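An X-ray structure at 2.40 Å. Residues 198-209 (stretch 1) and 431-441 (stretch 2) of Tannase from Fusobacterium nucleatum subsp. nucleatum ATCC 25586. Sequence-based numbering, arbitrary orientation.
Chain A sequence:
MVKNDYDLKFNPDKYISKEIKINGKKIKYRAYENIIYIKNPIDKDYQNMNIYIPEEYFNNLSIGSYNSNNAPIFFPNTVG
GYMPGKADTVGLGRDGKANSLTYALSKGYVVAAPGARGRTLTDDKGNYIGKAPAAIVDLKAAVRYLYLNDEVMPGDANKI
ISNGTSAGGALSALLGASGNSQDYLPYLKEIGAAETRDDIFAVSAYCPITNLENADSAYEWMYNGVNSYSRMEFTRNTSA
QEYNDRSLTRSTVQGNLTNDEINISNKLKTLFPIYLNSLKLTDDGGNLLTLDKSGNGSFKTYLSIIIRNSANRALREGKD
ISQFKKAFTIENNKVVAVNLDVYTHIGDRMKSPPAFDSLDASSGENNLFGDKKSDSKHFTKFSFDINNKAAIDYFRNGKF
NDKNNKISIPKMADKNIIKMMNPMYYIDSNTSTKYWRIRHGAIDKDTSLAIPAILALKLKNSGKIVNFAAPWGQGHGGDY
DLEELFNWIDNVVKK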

# COMPACT_ATOMS: atom_id res chain seq x y z
N ASP A 198 -15.51 0.49 10.86
CA ASP A 198 -14.14 0.32 10.39
C ASP A 198 -13.60 1.52 9.61
O ASP A 198 -12.50 1.43 9.03
CB ASP A 198 -14.02 -0.96 9.55
CG ASP A 198 -15.07 -1.05 8.45
OD1 ASP A 198 -15.12 -0.10 7.63
OD2 ASP A 198 -15.81 -2.05 8.38
N ASP A 199 -14.30 2.66 9.60
CA ASP A 199 -13.74 3.85 8.97
C ASP A 199 -12.59 4.39 9.82
O ASP A 199 -12.57 4.22 11.05
CB ASP A 199 -14.82 4.92 8.79
CG ASP A 199 -15.36 5.42 10.10
OD1 ASP A 199 -15.95 4.61 10.85
OD2 ASP A 199 -15.18 6.62 10.39
N ILE A 200 -11.61 5.02 9.17
CA ILE A 200 -10.42 5.49 9.87
C ILE A 200 -10.23 6.99 9.65
O ILE A 200 -10.90 7.61 8.82
CB ILE A 200 -9.14 4.72 9.48
CG1 ILE A 200 -8.83 4.84 8.00
CG2 ILE A 200 -9.27 3.26 9.83
CD1 ILE A 200 -7.45 4.45 7.68
N PHE A 201 -9.30 7.57 10.41
CA PHE A 201 -9.13 9.02 10.40
C PHE A 201 -8.21 9.48 9.28
O PHE A 201 -8.47 10.52 8.65
CB PHE A 201 -8.63 9.51 11.76
CG PHE A 201 -8.42 11.01 11.83
CD1 PHE A 201 -9.50 11.88 11.97
CD2 PHE A 201 -7.14 11.55 11.73
CE1 PHE A 201 -9.30 13.28 12.03
CE2 PHE A 201 -6.93 12.92 11.78
CZ PHE A 201 -8.03 13.80 11.93
N ALA A 202 -7.13 8.75 9.00
CA ALA A 202 -6.18 9.19 7.99
C ALA A 202 -5.40 7.98 7.49
O ALA A 202 -5.21 7.01 8.22
CB ALA A 202 -5.24 10.26 8.53
N VAL A 203 -4.95 8.06 6.24
CA VAL A 203 -4.22 7.00 5.57
C VAL A 203 -2.83 7.52 5.27
O VAL A 203 -2.67 8.62 4.74
CB VAL A 203 -4.91 6.58 4.25
CG1 VAL A 203 -4.01 5.69 3.45
CG2 VAL A 203 -6.21 5.91 4.51
N SER A 204 -1.82 6.72 5.61
CA SER A 204 -0.50 6.89 5.04
C SER A 204 -0.15 5.62 4.29
O SER A 204 -0.35 4.52 4.81
CB SER A 204 0.56 7.18 6.12
OG SER A 204 1.83 6.79 5.63
N ALA A 205 0.34 5.77 3.05
CA ALA A 205 0.57 4.67 2.12
C ALA A 205 1.85 4.94 1.35
O ALA A 205 1.91 5.86 0.53
CB ALA A 205 -0.59 4.49 1.14
N TYR A 206 2.87 4.12 1.60
CA TYR A 206 4.10 4.12 0.83
C TYR A 206 3.96 3.14 -0.32
O TYR A 206 3.55 2.00 -0.11
CB TYR A 206 5.30 3.72 1.69
CG TYR A 206 5.60 4.69 2.80
CD1 TYR A 206 4.98 4.55 4.04
CD2 TYR A 206 6.49 5.75 2.62
CE1 TYR A 206 5.25 5.44 5.06
CE2 TYR A 206 6.77 6.65 3.63
CZ TYR A 206 6.14 6.48 4.84
OH TYR A 206 6.43 7.35 5.84
N CYS A 207 4.30 3.60 -1.52
CA CYS A 207 4.35 2.86 -2.77
C CYS A 207 3.23 1.84 -2.89
O CYS A 207 3.50 0.67 -3.14
CB CYS A 207 5.72 2.19 -2.92
SG CYS A 207 6.32 1.20 -1.50
N PRO A 208 1.96 2.24 -2.72
CA PRO A 208 0.88 1.24 -2.71
C PRO A 208 0.85 0.46 -4.01
O PRO A 208 0.91 1.03 -5.10
CB PRO A 208 -0.39 2.08 -2.54
CG PRO A 208 -0.03 3.47 -2.97
CD PRO A 208 1.45 3.62 -2.67
N ILE A 209 0.74 -0.86 -3.90
CA ILE A 209 0.54 -1.72 -5.07
C ILE A 209 -0.95 -1.98 -5.18
O ILE A 209 -1.42 -3.04 -4.73
CB ILE A 209 1.35 -3.04 -4.96
CG1 ILE A 209 2.83 -2.79 -4.67
CG2 ILE A 209 1.21 -3.92 -6.20
CD1 ILE A 209 3.53 -1.93 -5.66
N THR A 431 -16.53 9.66 0.89
CA THR A 431 -15.54 8.91 1.64
C THR A 431 -15.20 9.68 2.90
O THR A 431 -14.97 10.89 2.86
CB THR A 431 -14.29 8.69 0.77
OG1 THR A 431 -14.63 7.81 -0.30
CG2 THR A 431 -13.18 8.05 1.57
N SER A 432 -15.26 8.98 4.04
CA SER A 432 -15.21 9.65 5.34
C SER A 432 -13.79 9.98 5.78
O SER A 432 -13.60 10.90 6.58
CB SER A 432 -15.91 8.81 6.43
OG SER A 432 -15.39 7.49 6.57
N THR A 433 -12.80 9.25 5.28
CA THR A 433 -11.42 9.52 5.65
C THR A 433 -10.95 10.77 4.91
O THR A 433 -10.87 10.78 3.68
CB THR A 433 -10.53 8.32 5.33
OG1 THR A 433 -10.97 7.19 6.08
CG2 THR A 433 -9.09 8.61 5.69
N LYS A 434 -10.62 11.83 5.66
CA LYS A 434 -10.27 13.09 5.02
C LYS A 434 -8.81 13.14 4.57
O LYS A 434 -8.52 13.70 3.51
CB LYS A 434 -10.58 14.26 5.96
CG LYS A 434 -11.31 15.44 5.29
CD LYS A 434 -11.56 16.63 6.27
CE LYS A 434 -10.74 17.88 5.88
NZ LYS A 434 -11.10 19.09 6.70
N TYR A 435 -7.87 12.59 5.34
CA TYR A 435 -6.46 12.89 5.16
C TYR A 435 -5.67 11.69 4.64
O TYR A 435 -5.83 10.56 5.12
CB TYR A 435 -5.85 13.37 6.47
CG TYR A 435 -6.60 14.50 7.12
CD1 TYR A 435 -6.46 15.81 6.64
CD2 TYR A 435 -7.44 14.28 8.20
CE1 TYR A 435 -7.14 16.85 7.21
CE2 TYR A 435 -8.12 15.31 8.79
CZ TYR A 435 -7.97 16.61 8.28
OH TYR A 435 -8.61 17.66 8.86
N TRP A 436 -4.79 11.95 3.67
CA TRP A 436 -4.10 10.93 2.89
C TRP A 436 -2.69 11.41 2.61
O TRP A 436 -2.50 12.51 2.09
CB TRP A 436 -4.80 10.66 1.54
CG TRP A 436 -6.23 10.20 1.71
CD1 TRP A 436 -7.30 10.95 2.15
CD2 TRP A 436 -6.72 8.89 1.47
NE1 TRP A 436 -8.43 10.16 2.21
CE2 TRP A 436 -8.09 8.89 1.79
CE3 TRP A 436 -6.13 7.69 1.02
CZ2 TRP A 436 -8.89 7.76 1.66
CZ3 TRP A 436 -6.94 6.58 0.87
CH2 TRP A 436 -8.29 6.61 1.20
N ARG A 437 -1.70 10.59 2.97
CA ARG A 437 -0.31 10.84 2.63
C ARG A 437 0.19 9.67 1.79
O ARG A 437 0.12 8.51 2.22
CB ARG A 437 0.55 11.03 3.89
CG ARG A 437 1.95 11.56 3.59
CD ARG A 437 2.80 11.46 4.81
NE ARG A 437 4.09 12.13 4.69
CZ ARG A 437 5.26 11.51 4.58
NH1 ARG A 437 5.32 10.16 4.53
NH2 ARG A 437 6.38 12.22 4.51
N ILE A 438 0.68 9.97 0.59
CA ILE A 438 1.01 8.99 -0.42
C ILE A 438 2.41 9.31 -0.92
O ILE A 438 2.73 10.47 -1.18
CB ILE A 438 -0.01 9.01 -1.58
CG1 ILE A 438 -1.39 8.54 -1.13
CG2 ILE A 438 0.42 8.15 -2.72
CD1 ILE A 438 -2.48 8.84 -2.16
N ARG A 439 3.27 8.29 -0.97
CA ARG A 439 4.65 8.43 -1.40
C ARG A 439 4.93 7.36 -2.43
O ARG A 439 4.61 6.19 -2.20
CB ARG A 439 5.65 8.30 -0.24
CG ARG A 439 5.75 9.50 0.72
CD ARG A 439 6.11 10.80 -0.02
NE ARG A 439 6.13 11.99 0.85
CZ ARG A 439 5.08 12.79 1.07
NH1 ARG A 439 3.90 12.53 0.50
NH2 ARG A 439 5.20 13.86 1.84
N HIS A 440 5.54 7.74 -3.54
CA HIS A 440 6.06 6.75 -4.48
C HIS A 440 7.37 7.27 -5.03
O HIS A 440 7.39 8.34 -5.64
CB HIS A 440 5.08 6.46 -5.61
CG HIS A 440 5.55 5.40 -6.56
ND1 HIS A 440 5.18 4.08 -6.44
CD2 HIS A 440 6.39 5.47 -7.61
CE1 HIS A 440 5.77 3.38 -7.40
NE2 HIS A 440 6.50 4.20 -8.13
N GLY A 441 8.45 6.53 -4.82
CA GLY A 441 9.77 7.05 -5.14
C GLY A 441 10.01 7.22 -6.63
O GLY A 441 9.54 6.44 -7.46
O HOH W 1 -13.61 8.01 8.73
O HOH W 2 -11.83 4.74 6.54
O HOH W 3 -10.75 11.71 8.71
O HOH W 4 3.24 8.25 3.79

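Two parallel strands, 202-206 and 435-439, carry this contact, their axes 4.7 Å apart and 5° from alignment, and 785 Å² is buried between the stretches. Five backbone hydrogen bonds run without a gap: Val203 N donates to Tyr435 O (2.9 Å), Arg437 N to Val203 O (2.8 Å), Ala205 N to Arg437 O (2.9 Å), Arg439 N to Ala205 O (3.2 Å) and Cys207 N to Arg439 O (2.7 Å). Val203, Ala205, Arg437 and Arg439 each spend both N and O on the partner.

Before the strands begin, side chains and water replace the ladder. Thr433 OG1 donates to Ile200 O (2.8 Å) and accepts from a water, 2.6 Å from OG1, that accepts from Ile200 N at 2.7 Å. A second water joins Asp199 OD2, Ile200 O and Ser432 OG; a third accepts from Lys434 N (3.1 Å) and donates to Phe201 O (2.6 Å). Short hydroxyl side chains suit this end of the pair, reaching backbone groups or water.

On one face, Val203 lies over the Trp436 ring, with CG2 3.9 Å from the centroid of the six-membered ring. The indole is anchored within its own stretch by Trp436 NE1 donating to Thr433 O (2.9 Å). Ala205 and Ile438 continue this apolar face.

On the other, Ala202 CB meets Tyr435 CB at 3.8 Å. Just before the strand, Phe201 points its CA-to-CB bond away, yet its ring end reaches the Tyr435 ring, packing obliquely. A water accepts from NH1 of extended Arg437 (2.9 Å) and donates to Ser204 OG (2.7 Å). Arg439 packs CB 3.9 Å from Tyr206 CD2; its end leads away, NH1 donating to Ile438 O (2.9 Å). NH1 and NH2 of both arginines also bond elsewhere in the structure. His440 ND1, 4.0 Å from Cys207 CB, is buried without a modelled partner.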